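Abbfa_003403 (Acinetobacter baumannii, PDB 4ZXH) is a four-domain nonribosomal peptide synthetase that probably activates an amino acid, loads it on its phosphopantetheine-bearing carrier domain, condenses it and releases the product. Local coordinates at residues A[660-665]-A[687-692]; A[664-669]-A[714-719]; A[671-676]-A[769-774]; A[701-706]-A[722-727]; A[735-740]-A[757-762]. All coordinates share one frame; numbering follows the deposited sequence.

Interaction 1 (A[660-665]-A[687-692]); sequences ETQLLA and VVHVCP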
# COMPACT_ATOMS: atom_id res chain seq x y z
N GLU A 660 33.46 -36.26 -6.07
CA GLU A 660 32.27 -36.42 -6.90
C GLU A 660 31.65 -35.09 -7.32
O GLU A 660 30.64 -35.06 -8.03
CB GLU A 660 31.25 -37.28 -6.17
CG GLU A 660 31.74 -38.70 -5.95
CD GLU A 660 30.96 -39.44 -4.88
OE1 GLU A 660 30.18 -40.35 -5.23
OE2 GLU A 660 31.13 -39.10 -3.69
N THR A 661 32.26 -33.98 -6.89
CA THR A 661 31.72 -32.66 -7.19
C THR A 661 31.84 -32.33 -8.67
O THR A 661 32.93 -32.37 -9.24
CB THR A 661 32.43 -31.54 -6.41
OG1 THR A 661 32.25 -31.74 -5.00
CG2 THR A 661 31.84 -30.21 -6.79
N GLN A 662 30.71 -31.98 -9.29
CA GLN A 662 30.74 -31.51 -10.66
C GLN A 662 30.05 -30.15 -10.76
O GLN A 662 28.83 -30.04 -10.69
CB GLN A 662 30.09 -32.53 -11.59
CG GLN A 662 30.96 -33.77 -11.75
CD GLN A 662 30.51 -34.68 -12.87
OE1 GLN A 662 29.32 -34.79 -13.16
NE2 GLN A 662 31.47 -35.34 -13.51
N LEU A 663 30.87 -29.12 -10.92
CA LEU A 663 30.40 -27.74 -10.88
C LEU A 663 30.31 -27.14 -12.27
O LEU A 663 31.27 -27.24 -13.05
CB LEU A 663 31.33 -26.90 -10.01
CG LEU A 663 30.86 -25.52 -9.54
CD1 LEU A 663 31.53 -25.23 -8.24
CD2 LEU A 663 31.18 -24.42 -10.56
N LEU A 664 29.18 -26.52 -12.58
CA LEU A 664 29.03 -25.85 -13.86
C LEU A 664 29.38 -24.38 -13.75
O LEU A 664 28.60 -23.58 -13.23
CB LEU A 664 27.61 -26.00 -14.40
CG LEU A 664 27.44 -25.45 -15.81
CD1 LEU A 664 28.28 -26.25 -16.79
CD2 LEU A 664 25.97 -25.45 -16.24
N ALA A 665 30.57 -24.03 -14.25
CA ALA A 665 31.04 -22.65 -14.25
C ALA A 665 30.49 -21.84 -15.43
O ALA A 665 30.81 -22.10 -16.59
CB ALA A 665 32.54 -22.64 -14.25
N VAL A 687 35.39 -32.02 -10.56
CA VAL A 687 35.42 -31.60 -11.96
C VAL A 687 34.84 -30.20 -12.19
O VAL A 687 33.76 -29.86 -11.71
CB VAL A 687 34.64 -32.59 -12.84
CG1 VAL A 687 34.57 -32.09 -14.27
CG2 VAL A 687 35.29 -33.96 -12.78
N VAL A 688 35.57 -29.38 -12.94
CA VAL A 688 35.03 -28.10 -13.40
C VAL A 688 34.51 -28.23 -14.84
O VAL A 688 35.28 -28.51 -15.76
CB VAL A 688 36.07 -26.96 -13.36
CG1 VAL A 688 35.53 -25.72 -14.07
CG2 VAL A 688 36.46 -26.63 -11.92
N HIS A 689 33.20 -28.05 -15.02
CA HIS A 689 32.64 -27.95 -16.36
C HIS A 689 32.67 -26.49 -16.80
O HIS A 689 31.88 -25.67 -16.31
CB HIS A 689 31.22 -28.52 -16.39
CG HIS A 689 31.15 -29.97 -16.05
ND1 HIS A 689 31.04 -30.95 -17.01
CD2 HIS A 689 31.22 -30.61 -14.86
CE1 HIS A 689 31.02 -32.14 -16.42
NE2 HIS A 689 31.13 -31.96 -15.12
N VAL A 690 33.59 -26.16 -17.69
CA VAL A 690 33.63 -24.80 -18.23
C VAL A 690 32.55 -24.65 -19.29
O VAL A 690 32.63 -25.21 -20.38
CB VAL A 690 35.01 -24.45 -18.81
CG1 VAL A 690 35.00 -23.03 -19.32
CG2 VAL A 690 36.07 -24.61 -17.76
N CYS A 691 31.52 -23.89 -18.94
CA CYS A 691 30.35 -23.74 -19.80
C CYS A 691 30.55 -22.70 -20.88
O CYS A 691 30.80 -21.53 -20.58
CB CYS A 691 29.13 -23.37 -18.95
SG CYS A 691 27.61 -23.33 -19.91
N PRO A 692 30.42 -23.11 -22.15
CA PRO A 692 30.55 -22.14 -23.25
C PRO A 692 29.54 -21.02 -23.08
O PRO A 692 28.46 -21.21 -22.52
CB PRO A 692 30.27 -22.97 -24.50
CG PRO A 692 30.39 -24.39 -24.07
CD PRO A 692 30.00 -24.43 -22.63

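Interaction 2 (A[664-669]-A[714-719]); sequences LAITTY and LQATPA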
# COMPACT_ATOMS: atom_id res chain seq x y z
N LEU A 664 29.18 -26.52 -12.58
CA LEU A 664 29.03 -25.85 -13.86
C LEU A 664 29.38 -24.38 -13.75
O LEU A 664 28.60 -23.58 -13.23
CB LEU A 664 27.61 -26.00 -14.40
CG LEU A 664 27.44 -25.45 -15.81
CD1 LEU A 664 28.28 -26.25 -16.79
CD2 LEU A 664 25.97 -25.45 -16.24
N ALA A 665 30.57 -24.03 -14.25
CA ALA A 665 31.04 -22.65 -14.25
C ALA A 665 30.49 -21.84 -15.43
O ALA A 665 30.81 -22.10 -16.59
CB ALA A 665 32.54 -22.64 -14.25
N ILE A 666 29.66 -20.84 -15.13
CA ILE A 666 28.98 -20.06 -16.17
C ILE A 666 29.32 -18.59 -16.13
O ILE A 666 29.02 -17.85 -17.06
CB ILE A 666 27.46 -20.17 -16.05
CG1 ILE A 666 27.00 -19.49 -14.78
CG2 ILE A 666 27.03 -21.62 -16.01
CD1 ILE A 666 25.55 -19.72 -14.51
N THR A 667 29.94 -18.15 -15.04
CA THR A 667 30.17 -16.73 -14.83
C THR A 667 31.45 -16.26 -15.50
O THR A 667 32.50 -16.90 -15.35
CB THR A 667 30.24 -16.42 -13.34
OG1 THR A 667 29.10 -16.99 -12.68
CG2 THR A 667 30.28 -14.93 -13.08
N THR A 668 31.36 -15.15 -16.24
CA THR A 668 32.54 -14.50 -16.78
C THR A 668 33.67 -14.34 -15.75
O THR A 668 33.42 -14.05 -14.57
CB THR A 668 32.22 -13.10 -17.34
OG1 THR A 668 33.45 -12.42 -17.63
CG2 THR A 668 31.45 -12.28 -16.35
N TYR A 669 34.90 -14.54 -16.18
CA TYR A 669 36.03 -14.44 -15.26
C TYR A 669 36.36 -12.98 -15.00
O TYR A 669 37.25 -12.66 -14.21
CB TYR A 669 37.25 -15.18 -15.79
CG TYR A 669 37.78 -14.63 -17.10
CD1 TYR A 669 38.81 -13.70 -17.11
CD2 TYR A 669 37.25 -15.04 -18.32
CE1 TYR A 669 39.30 -13.19 -18.31
CE2 TYR A 669 37.74 -14.54 -19.51
CZ TYR A 669 38.76 -13.61 -19.50
OH TYR A 669 39.24 -13.11 -20.69
N LEU A 714 25.88 -25.25 -8.77
CA LEU A 714 25.71 -24.20 -9.75
C LEU A 714 25.60 -22.86 -9.05
O LEU A 714 24.76 -22.68 -8.17
CB LEU A 714 24.46 -24.45 -10.61
CG LEU A 714 24.13 -23.41 -11.70
CD1 LEU A 714 25.21 -23.37 -12.74
CD2 LEU A 714 22.82 -23.72 -12.38
N GLN A 715 26.46 -21.91 -9.43
CA GLN A 715 26.35 -20.55 -8.90
C GLN A 715 26.05 -19.58 -10.05
O GLN A 715 26.60 -19.70 -11.15
CB GLN A 715 27.62 -20.16 -8.14
CG GLN A 715 28.09 -18.76 -8.39
CD GLN A 715 29.17 -18.27 -7.42
OE1 GLN A 715 29.06 -18.41 -6.20
NE2 GLN A 715 30.26 -17.77 -7.99
N ALA A 716 25.16 -18.64 -9.78
CA ALA A 716 24.63 -17.75 -10.81
C ALA A 716 23.89 -16.57 -10.19
O ALA A 716 23.31 -16.68 -9.11
CB ALA A 716 23.69 -18.52 -11.73
N THR A 717 23.90 -15.44 -10.89
CA THR A 717 23.06 -14.31 -10.53
C THR A 717 21.59 -14.63 -10.81
O THR A 717 21.29 -15.47 -11.68
CB THR A 717 23.46 -13.05 -11.31
OG1 THR A 717 23.22 -13.26 -12.71
CG2 THR A 717 24.94 -12.74 -11.08
N PRO A 718 20.67 -13.98 -10.08
CA PRO A 718 19.22 -14.13 -10.29
C PRO A 718 18.81 -14.16 -11.75
O PRO A 718 18.00 -15.00 -12.13
CB PRO A 718 18.65 -12.91 -9.59
CG PRO A 718 19.58 -12.74 -8.39
CD PRO A 718 20.97 -13.13 -8.90
N ALA A 719 19.36 -13.26 -12.56
CA ALA A 719 19.03 -13.20 -13.98
C ALA A 719 19.12 -14.57 -14.64
O ALA A 719 18.22 -14.96 -15.37
CB ALA A 719 19.94 -12.24 -14.69

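Interaction 3 (A[671-676]-A[769-774]); sequences FDISIL and TVWSSA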
# COMPACT_ATOMS: atom_id res chain seq x y z
N PHE A 671 34.20 -11.26 -13.63
CA PHE A 671 33.38 -11.10 -12.43
C PHE A 671 34.01 -11.97 -11.35
O PHE A 671 34.26 -13.16 -11.58
CB PHE A 671 31.94 -11.50 -12.70
CG PHE A 671 30.98 -11.11 -11.63
CD1 PHE A 671 31.34 -10.17 -10.66
CD2 PHE A 671 29.70 -11.68 -11.58
CE1 PHE A 671 30.44 -9.81 -9.66
CE2 PHE A 671 28.79 -11.33 -10.58
CZ PHE A 671 29.16 -10.39 -9.62
N ASP A 672 34.31 -11.41 -10.19
CA ASP A 672 35.18 -12.11 -9.24
C ASP A 672 34.58 -13.43 -8.76
O ASP A 672 35.32 -14.32 -8.35
CB ASP A 672 35.56 -11.21 -8.04
CG ASP A 672 34.36 -10.78 -7.19
OD1 ASP A 672 33.20 -11.03 -7.56
OD2 ASP A 672 34.58 -10.16 -6.12
N ILE A 673 33.26 -13.58 -8.83
CA ILE A 673 32.62 -14.75 -8.22
C ILE A 673 32.98 -16.01 -8.99
O ILE A 673 32.91 -17.12 -8.46
CB ILE A 673 31.07 -14.59 -8.12
CG1 ILE A 673 30.39 -14.81 -9.46
CG2 ILE A 673 30.69 -13.24 -7.54
CD1 ILE A 673 28.88 -14.73 -9.37
N SER A 674 33.42 -15.82 -10.23
CA SER A 674 33.87 -16.92 -11.08
C SER A 674 35.06 -17.65 -10.45
O SER A 674 35.28 -18.84 -10.72
CB SER A 674 34.27 -16.40 -12.45
OG SER A 674 35.45 -15.63 -12.34
N ILE A 675 35.83 -16.93 -9.65
CA ILE A 675 36.92 -17.51 -8.87
C ILE A 675 36.51 -18.80 -8.14
O ILE A 675 37.22 -19.81 -8.20
CB ILE A 675 37.47 -16.46 -7.86
CG1 ILE A 675 38.59 -15.67 -8.51
CG2 ILE A 675 38.01 -17.09 -6.61
CD1 ILE A 675 39.70 -16.56 -8.99
N LEU A 676 35.36 -18.77 -7.47
CA LEU A 676 34.84 -19.94 -6.76
C LEU A 676 34.51 -21.09 -7.71
O LEU A 676 34.76 -22.25 -7.41
CB LEU A 676 33.57 -19.57 -5.98
CG LEU A 676 32.80 -20.72 -5.35
CD1 LEU A 676 33.57 -21.31 -4.18
CD2 LEU A 676 31.43 -20.26 -4.92
N THR A 769 36.49 -9.54 -1.30
CA THR A 769 36.80 -10.84 -1.94
C THR A 769 35.60 -11.78 -2.14
O THR A 769 35.28 -12.59 -1.27
CB THR A 769 37.88 -11.60 -1.18
OG1 THR A 769 38.99 -10.71 -0.96
CG2 THR A 769 38.36 -12.79 -1.99
N VAL A 770 34.98 -11.65 -3.32
CA VAL A 770 33.87 -12.48 -3.80
C VAL A 770 32.63 -12.42 -2.90
O VAL A 770 31.74 -11.60 -3.13
CB VAL A 770 34.28 -13.96 -3.97
CG1 VAL A 770 33.20 -14.68 -4.74
CG2 VAL A 770 35.61 -14.08 -4.73
N TRP A 771 32.56 -13.27 -1.89
CA TRP A 771 31.45 -13.20 -0.95
C TRP A 771 31.99 -12.94 0.46
O TRP A 771 33.12 -13.31 0.78
CB TRP A 771 30.63 -14.49 -0.96
CG TRP A 771 30.12 -14.98 -2.33
CD1 TRP A 771 30.35 -16.20 -2.89
CD2 TRP A 771 29.28 -14.26 -3.26
NE1 TRP A 771 29.72 -16.29 -4.12
CE2 TRP A 771 29.06 -15.11 -4.37
CE3 TRP A 771 28.71 -12.98 -3.27
CZ2 TRP A 771 28.29 -14.73 -5.48
CZ3 TRP A 771 27.94 -12.60 -4.38
CH2 TRP A 771 27.74 -13.47 -5.46
N SER A 772 31.16 -12.32 1.30
CA SER A 772 31.53 -12.05 2.69
C SER A 772 30.49 -12.57 3.69
O SER A 772 30.82 -12.76 4.87
CB SER A 772 31.75 -10.55 2.91
OG SER A 772 33.07 -10.16 2.54
N SER A 773 29.26 -12.77 3.24
CA SER A 773 28.27 -13.45 4.07
C SER A 773 27.48 -14.44 3.24
O SER A 773 27.50 -14.38 2.01
CB SER A 773 27.34 -12.44 4.76
OG SER A 773 26.51 -11.79 3.82
N ALA A 774 26.78 -15.33 3.93
CA ALA A 774 26.10 -16.45 3.28
C ALA A 774 24.96 -17.00 4.13
O ALA A 774 25.14 -17.33 5.30
CB ALA A 774 27.10 -17.53 2.97

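Interaction 4 (A[701-706]-A[722-727]); sequences QLVDYL and KMLLDS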
# COMPACT_ATOMS: atom_id res chain seq x y z
N GLN A 701 19.17 -24.25 -24.04
CA GLN A 701 20.48 -24.83 -24.25
C GLN A 701 21.16 -25.15 -22.91
O GLN A 701 21.94 -26.10 -22.82
CB GLN A 701 21.33 -23.89 -25.09
CG GLN A 701 22.26 -24.61 -26.04
CD GLN A 701 22.78 -23.69 -27.12
OE1 GLN A 701 22.12 -22.70 -27.46
NE2 GLN A 701 23.96 -24.00 -27.66
N LEU A 702 20.85 -24.37 -21.87
CA LEU A 702 21.41 -24.61 -20.54
C LEU A 702 20.67 -25.73 -19.81
O LEU A 702 21.28 -26.48 -19.05
CB LEU A 702 21.39 -23.34 -19.68
CG LEU A 702 22.03 -23.43 -18.29
CD1 LEU A 702 23.49 -23.90 -18.38
CD2 LEU A 702 21.97 -22.10 -17.58
N VAL A 703 19.37 -25.85 -20.04
CA VAL A 703 18.62 -26.99 -19.51
C VAL A 703 19.20 -28.29 -20.05
O VAL A 703 19.32 -29.28 -19.33
CB VAL A 703 17.12 -26.92 -19.86
CG1 VAL A 703 16.43 -28.21 -19.45
CG2 VAL A 703 16.47 -25.74 -19.15
N ASP A 704 19.59 -28.29 -21.33
CA ASP A 704 20.10 -29.51 -21.96
C ASP A 704 21.50 -29.84 -21.49
O ASP A 704 21.83 -31.02 -21.28
CB ASP A 704 20.08 -29.38 -23.49
CG ASP A 704 18.68 -29.46 -24.07
OD1 ASP A 704 17.73 -29.86 -23.35
OD2 ASP A 704 18.54 -29.14 -25.27
N TYR A 705 22.34 -28.82 -21.32
CA TYR A 705 23.71 -29.05 -20.87
C TYR A 705 23.68 -29.57 -19.44
O TYR A 705 24.54 -30.36 -19.05
CB TYR A 705 24.54 -27.76 -20.96
CG TYR A 705 26.05 -27.99 -20.93
CD1 TYR A 705 26.81 -27.92 -22.09
CD2 TYR A 705 26.71 -28.29 -19.73
CE1 TYR A 705 28.18 -28.13 -22.07
CE2 TYR A 705 28.08 -28.52 -19.70
CZ TYR A 705 28.81 -28.43 -20.87
OH TYR A 705 30.18 -28.64 -20.85
N LEU A 706 22.68 -29.15 -18.66
CA LEU A 706 22.56 -29.56 -17.26
C LEU A 706 22.13 -31.01 -17.12
O LEU A 706 22.79 -31.79 -16.43
CB LEU A 706 21.57 -28.66 -16.52
CG LEU A 706 22.06 -27.30 -16.00
CD1 LEU A 706 20.87 -26.48 -15.53
CD2 LEU A 706 23.06 -27.46 -14.87
N LYS A 722 16.36 -16.94 -13.15
CA LYS A 722 15.09 -16.59 -13.80
C LYS A 722 15.05 -17.21 -15.20
O LYS A 722 14.05 -17.82 -15.57
CB LYS A 722 14.89 -15.07 -13.89
CG LYS A 722 14.56 -14.38 -12.57
CD LYS A 722 14.76 -12.87 -12.63
CE LYS A 722 14.69 -12.21 -11.24
NZ LYS A 722 15.15 -10.78 -11.26
N MET A 723 16.13 -17.06 -15.95
CA MET A 723 16.19 -17.58 -17.33
C MET A 723 15.91 -19.08 -17.37
O MET A 723 15.14 -19.57 -18.22
CB MET A 723 17.56 -17.28 -17.96
CG MET A 723 17.67 -17.73 -19.41
SD MET A 723 19.31 -17.50 -20.14
CE MET A 723 20.23 -18.83 -19.36
N LEU A 724 16.52 -19.80 -16.43
CA LEU A 724 16.35 -21.24 -16.28
C LEU A 724 14.91 -21.64 -15.95
O LEU A 724 14.35 -22.52 -16.60
CB LEU A 724 17.30 -21.73 -15.20
CG LEU A 724 17.95 -23.10 -15.29
CD1 LEU A 724 18.57 -23.32 -16.66
CD2 LEU A 724 19.00 -23.17 -14.22
N LEU A 725 14.31 -21.00 -14.96
CA LEU A 725 12.95 -21.35 -14.56
C LEU A 725 11.94 -21.01 -15.65
O LEU A 725 10.93 -21.68 -15.79
CB LEU A 725 12.56 -20.65 -13.26
CG LEU A 725 13.49 -20.97 -12.08
CD1 LEU A 725 13.11 -20.19 -10.85
CD2 LEU A 725 13.54 -22.47 -11.79
N ASP A 726 12.23 -19.96 -16.42
CA ASP A 726 11.33 -19.54 -17.48
C ASP A 726 11.53 -20.38 -18.73
O ASP A 726 10.89 -20.14 -19.76
CB ASP A 726 11.52 -18.05 -17.79
N SER A 727 12.41 -21.38 -18.65
CA SER A 727 12.68 -22.27 -19.78
C SER A 727 12.27 -23.71 -19.50
O SER A 727 12.86 -24.64 -20.04
CB SER A 727 14.17 -22.23 -20.17
OG SER A 727 14.55 -20.97 -20.71

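Interaction 5 (A[735-740]-A[757-762]); sequences LTALCG and GCLWNV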
# COMPACT_ATOMS: atom_id res chain seq x y z
N LEU A 735 21.31 -30.97 -6.56
CA LEU A 735 22.05 -29.76 -6.91
C LEU A 735 22.10 -28.74 -5.77
O LEU A 735 21.07 -28.39 -5.18
CB LEU A 735 21.44 -29.11 -8.15
CG LEU A 735 22.02 -27.76 -8.55
CD1 LEU A 735 23.35 -27.95 -9.26
CD2 LEU A 735 21.05 -26.98 -9.42
N THR A 736 23.30 -28.27 -5.47
CA THR A 736 23.47 -27.17 -4.54
C THR A 736 23.58 -25.86 -5.31
O THR A 736 24.48 -25.69 -6.12
CB THR A 736 24.71 -27.35 -3.66
OG1 THR A 736 24.46 -28.40 -2.71
CG2 THR A 736 25.01 -26.06 -2.92
N ALA A 737 22.65 -24.95 -5.07
CA ALA A 737 22.59 -23.68 -5.79
C ALA A 737 23.12 -22.50 -4.98
O ALA A 737 22.97 -22.43 -3.76
CB ALA A 737 21.17 -23.41 -6.24
N LEU A 738 23.76 -21.57 -5.67
CA LEU A 738 24.19 -20.34 -5.05
C LEU A 738 23.60 -19.21 -5.85
O LEU A 738 23.66 -19.21 -7.09
CB LEU A 738 25.71 -20.24 -4.98
CG LEU A 738 26.39 -21.19 -4.00
CD1 LEU A 738 26.64 -22.53 -4.65
CD2 LEU A 738 27.68 -20.59 -3.49
N CYS A 739 23.03 -18.24 -5.15
CA CYS A 739 22.44 -17.07 -5.78
C CYS A 739 23.07 -15.83 -5.18
O CYS A 739 22.99 -15.64 -3.96
CB CYS A 739 20.93 -17.07 -5.59
SG CYS A 739 20.03 -15.87 -6.56
N GLY A 740 23.70 -15.00 -6.00
CA GLY A 740 24.36 -13.80 -5.50
C GLY A 740 24.43 -12.67 -6.50
O GLY A 740 24.05 -12.85 -7.66
N GLY A 757 18.23 -28.79 -4.30
CA GLY A 757 18.39 -29.50 -3.04
C GLY A 757 18.92 -28.67 -1.89
O GLY A 757 18.73 -29.01 -0.73
N CYS A 758 19.59 -27.57 -2.22
CA CYS A 758 20.12 -26.64 -1.23
C CYS A 758 20.34 -25.26 -1.88
O CYS A 758 20.91 -25.16 -2.96
CB CYS A 758 21.44 -27.17 -0.64
SG CYS A 758 22.20 -26.15 0.66
N LEU A 759 19.86 -24.21 -1.22
CA LEU A 759 19.99 -22.86 -1.76
C LEU A 759 20.79 -21.95 -0.81
O LEU A 759 20.44 -21.82 0.37
CB LEU A 759 18.60 -22.26 -2.02
CG LEU A 759 18.51 -20.87 -2.66
CD1 LEU A 759 19.28 -20.81 -3.98
CD2 LEU A 759 17.06 -20.50 -2.87
N TRP A 760 21.87 -21.35 -1.31
CA TRP A 760 22.57 -20.31 -0.55
C TRP A 760 22.31 -18.93 -1.14
O TRP A 760 22.51 -18.72 -2.34
CB TRP A 760 24.07 -20.58 -0.53
CG TRP A 760 24.45 -21.82 0.22
CD1 TRP A 760 24.60 -23.08 -0.29
CD2 TRP A 760 24.74 -21.91 1.61
NE1 TRP A 760 24.96 -23.95 0.70
CE2 TRP A 760 25.05 -23.26 1.89
CE3 TRP A 760 24.76 -20.99 2.66
CZ2 TRP A 760 25.37 -23.71 3.17
CZ3 TRP A 760 25.09 -21.43 3.93
CH2 TRP A 760 25.39 -22.78 4.17
N ASN A 761 21.84 -18.00 -0.32
CA ASN A 761 21.87 -16.59 -0.71
C ASN A 761 23.17 -16.01 -0.19
O ASN A 761 23.50 -16.14 0.98
CB ASN A 761 20.68 -15.80 -0.18
CG ASN A 761 20.72 -14.34 -0.59
OD1 ASN A 761 21.09 -14.00 -1.73
ND2 ASN A 761 20.38 -13.45 0.34
N VAL A 762 23.92 -15.37 -1.08
CA VAL A 762 25.31 -15.11 -0.78
C VAL A 762 25.67 -13.68 -1.24
O VAL A 762 25.13 -13.18 -2.24
CB VAL A 762 26.18 -16.22 -1.44
CG1 VAL A 762 26.30 -16.03 -2.93
CG2 VAL A 762 27.53 -16.30 -0.79

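Interaction 1 (A[660-665]-A[687-692])
Within this pair of strands, the imidazole of His-689 is met at its edge: Gln-662 CG and the carbonyl oxygen of Leu-663 both lie near the ring plane. Gln-662 arrives from the neighbouring strand with its chain extended beyond CG, and its CD stands 3.6 Å from His-689 NE2. The two flat groups are almost perpendicular, amide and ring planes lying 84° apart. His-689 CG is anti to its own carbonyl carbon (chi1 -62°), which turns the ring back along the strand toward Gln-662. Beyond the pair, Thr-501, Lys-709 and Ile-711 also touch the histidine side chain. On the same side of the sheet, Gln-662 CG runs beside Val-687 CB at 4.0 Å, and Leu-664 CD1 rests 3.7 Å from Cys-691 CB. Leu-663, Ala-665 and Val-688 occupy the other side, where Ala-665 CB approaches Val-688 CG1 at 4.3 Å.

Beneath the side chains runs a parallel ladder. Val-687 N gives a straight bond to Thr-661 O (2.8 Å, 178° at the hydrogen), and Val-687 O then accepts from Leu-663 N. His-689 likewise donates to Leu-663 O and accepts from Ala-665 N, before Cys-691 N closes the run on Ala-665 O at 3.0 Å. These are neighbouring strands of the beta-alpha-beta unit that contains helix 674-679. On the other side Gln-662 bonds with Asn-712 and Leu-664 with Val-713 at the start of strand 713-716, and Val-688 turns its groups to strand 498-501. Much of the backbone polarity is thus met by the neighbouring strands, with the Arg-540 side chain taking Cys-691 O at the end, and the side chains add mainly apolar and ring-edge contacts.

Interaction 2 (A[664-669]-A[714-719])
Leu-664, at the end of its strand, lies alongside Leu-714 and points the same way; its CB is 3.9 Å from Leu-714 CD1. That methyl also reaches back to the main chain, 3.4 Å from Leu-664 O. Past Ala-665 the two chains part, and no hydrogen bond joins the segments.

Ile-666 bridges the widening gap. Its CG1 sits between the backbone N and the carbonyl carbon (chi1 67°), and the extended branch carries CD1 across to the other chain. There Ile-666 CD1 meets Ala-716 CB at 3.6 Å and the carbonyl of Gln-715, with O 3.5 Å away. The shorter branch, Ile-666 CG2, faces Leu-714 CD1 at 4.1 Å, the two side chains crossing at about a right angle.

Thr-667 follows, with OG1 4.0 Å from Gln-715 O. The hydroxyl is bonded instead to Glu-677 of helix 674-679, whose carboxylate also takes the NE2 of Gln-715, while Gln-715 OE1 accepts from Trp-771 NE1.

The two neighbouring strands thus splay apart at their C-terminal ends. Helix 699-709 packs on Leu-664, helix 674-679 lies on the other side against Ala-665 and Gln-715, and strand 735-740 flanks Leu-714.

Interaction 3 (A[671-676]-A[769-774])
Asp-672 CG and Ile-673 CG1 both lie between the backbone N and the carbonyl carbon (chi1 63° and 76°). For the aspartate this swings the carboxylate toward Val-770; for the isoleucine it leaves CG2 anti to the carbonyl carbon, aimed at Trp-771. The tryptophan, with CG anti to its carbonyl carbon (chi1 -53°), brings its indole back to receive it.

Ile-673 CG2 stands over one face of the indole, 3.9 Å from the centroid of the six-membered ring, in a CH-pi contact offset toward the rim, with Trp-771 CZ2 3.5 Å away. The same methyl lies against a face of the Phe-671 ring, so it sits between two aromatic side chains. Val-770 CG1 presses on Ile-673 CA at 3.5 Å, while Leu-676 CD2 comes to the indole edge, 4.4 Å from NE1. That NE1 bonds Gln-715.

The polar link is modest: Val-770 N makes a weak, bent hydrogen bond to Asp-672 OD2 (3.2 Å). Ser-674 pins the turn from within, its OG and its N both donating to Phe-671 O.

Phe-Asp-Ile-Ser matches the FDxS core motif of nonribosomal adenylation domains, and the second segment follows their Tyr-Gly-Pro-Thr-Glu motif. In relatives the aspartate of the first motif holds the substrate amino group, so this pair probably belongs to the wall of the amino-acid pocket.

Interaction 4 (A[701-706]-A[722-727])
Apolar contacts carry almost the whole of this helix-to-helix meeting, and Leu-724 is at their centre. Its CD1 is set against Leu-702, whose CD2 lies 3.7 Å away; the two side chains cross at about a right angle. Leu-702 CG is anti to the backbone N (chi1 -176°), which sends the isobutyl group out from helix 699-709 toward its partner. One turn further on, Leu-706 reaches Leu-724 tip to tip, with CD1 of the former 4.0 Å from CD2 of the latter. Val-703 comes in obliquely from the same helix face, its CG2 4.1 Å from Leu-724 CD1. Leu-724 is therefore gripped by three residues at positions i, i+1 and i+4 of the facing helix. Met-723 adds a lighter touch: its chain is straight as far as SD and then bends at chi3 (75°), laying CE 4.1 Å from Leu-702 CD2.

Polar groups play their part mostly within the second segment. Ser-727 OG donates to Met-723 O at 2.9 Å from above the carbonyl plane, while Ser-727 N bonds Leu-724 O at 3.0 Å. These bonds fasten the serine where helix 718-725 runs out, and the carbonyl O of this same residue lies 3.9 Å from Val-703 CG2.

Trp-729 touches Val-703, Leu-706 and Leu-724 from the loop beyond, and Leu-664 of the central sheet lies against Leu-702 and Leu-706. Two neighbouring helices, linked through strand 713-716 and packed on one face of a largely parallel sheet, are the layered alpha/beta arrangement of the adenylation-domain core.

Interaction 5 (A[735-740]-A[757-762])
Strands 735-740 and 756-763 are the two parallel arms of a beta-alpha-beta unit whose connection runs through helix 746-753. At the start of the pair, Leu-735 O faces two backbone N-H groups: that of Gly-757 at 3.0 Å, and more weakly that of Cys-758. A regular ladder then takes over. Ala-737 N donates to Cys-758 O at 2.7 Å, Trp-760 N to Ala-737 O, Cys-739 N to Trp-760 O, and Val-762 N to Cys-739 O. The bond from Cys-739 N runs almost exactly along the C=O axis of Trp-760 (179° at the oxygen).

Side chains alternate between the two faces. Thr-736, Leu-738, Cys-758, Trp-760 and Val-762 share one of them. Thr-736 and Trp-760 lie side by side there, and the threonine CG2, anti to its backbone N, meets the indole at its edge and in its plane, 4.0 Å from CD1. Leu-738 CG touches Trp-760 CB at 4.2 Å. The pair lies inside the mixed sheet of the adenylation domain, with strand 713-716 beyond one arm and strand 773-777 beyond the other.

On the opposite face Ala-737 CB packs on Leu-759 CD1 at 3.9 Å, and Cys-739 CB lies near the same methyl. Trp-721 of helix 718-725 touches both Ala-737 and Cys-739 here. Asn-761, also on this face, turns ND2 to Asp-784 O. Back on the tryptophan face, Val-762 holds CG1 between its backbone N and carbonyl carbon (chi1 75°), bringing that methyl 3.5 Å from Cys-739 O and 3.9 Å from Gly-740 CA.

From the N terminus, interaction 1 opens at strand 662-665, and interaction 2 starts from the same stretch, sharing Leu-664 and Ala-665. Interaction 3 opens next, at 671-676, before either is closed; interaction 1 closes at 687-692, so interactions 1 and 3 cross, as do 2 and 3. Interaction 4 opens at 701-706 and crosses interaction 2, which closes at 714-719 before interaction 4 does at 722-727. Interaction 5, from 735-740 to 757-762, follows in series. Interactions 4 and 5 both fall within the span of interaction 3, which closes last at 769-774. Interactions 1, 2 and 5 run across one sheet; interaction 4 joins helices on its face, and interaction 3 ties the start of helix 674-679 to the loop leading into strand 773-777.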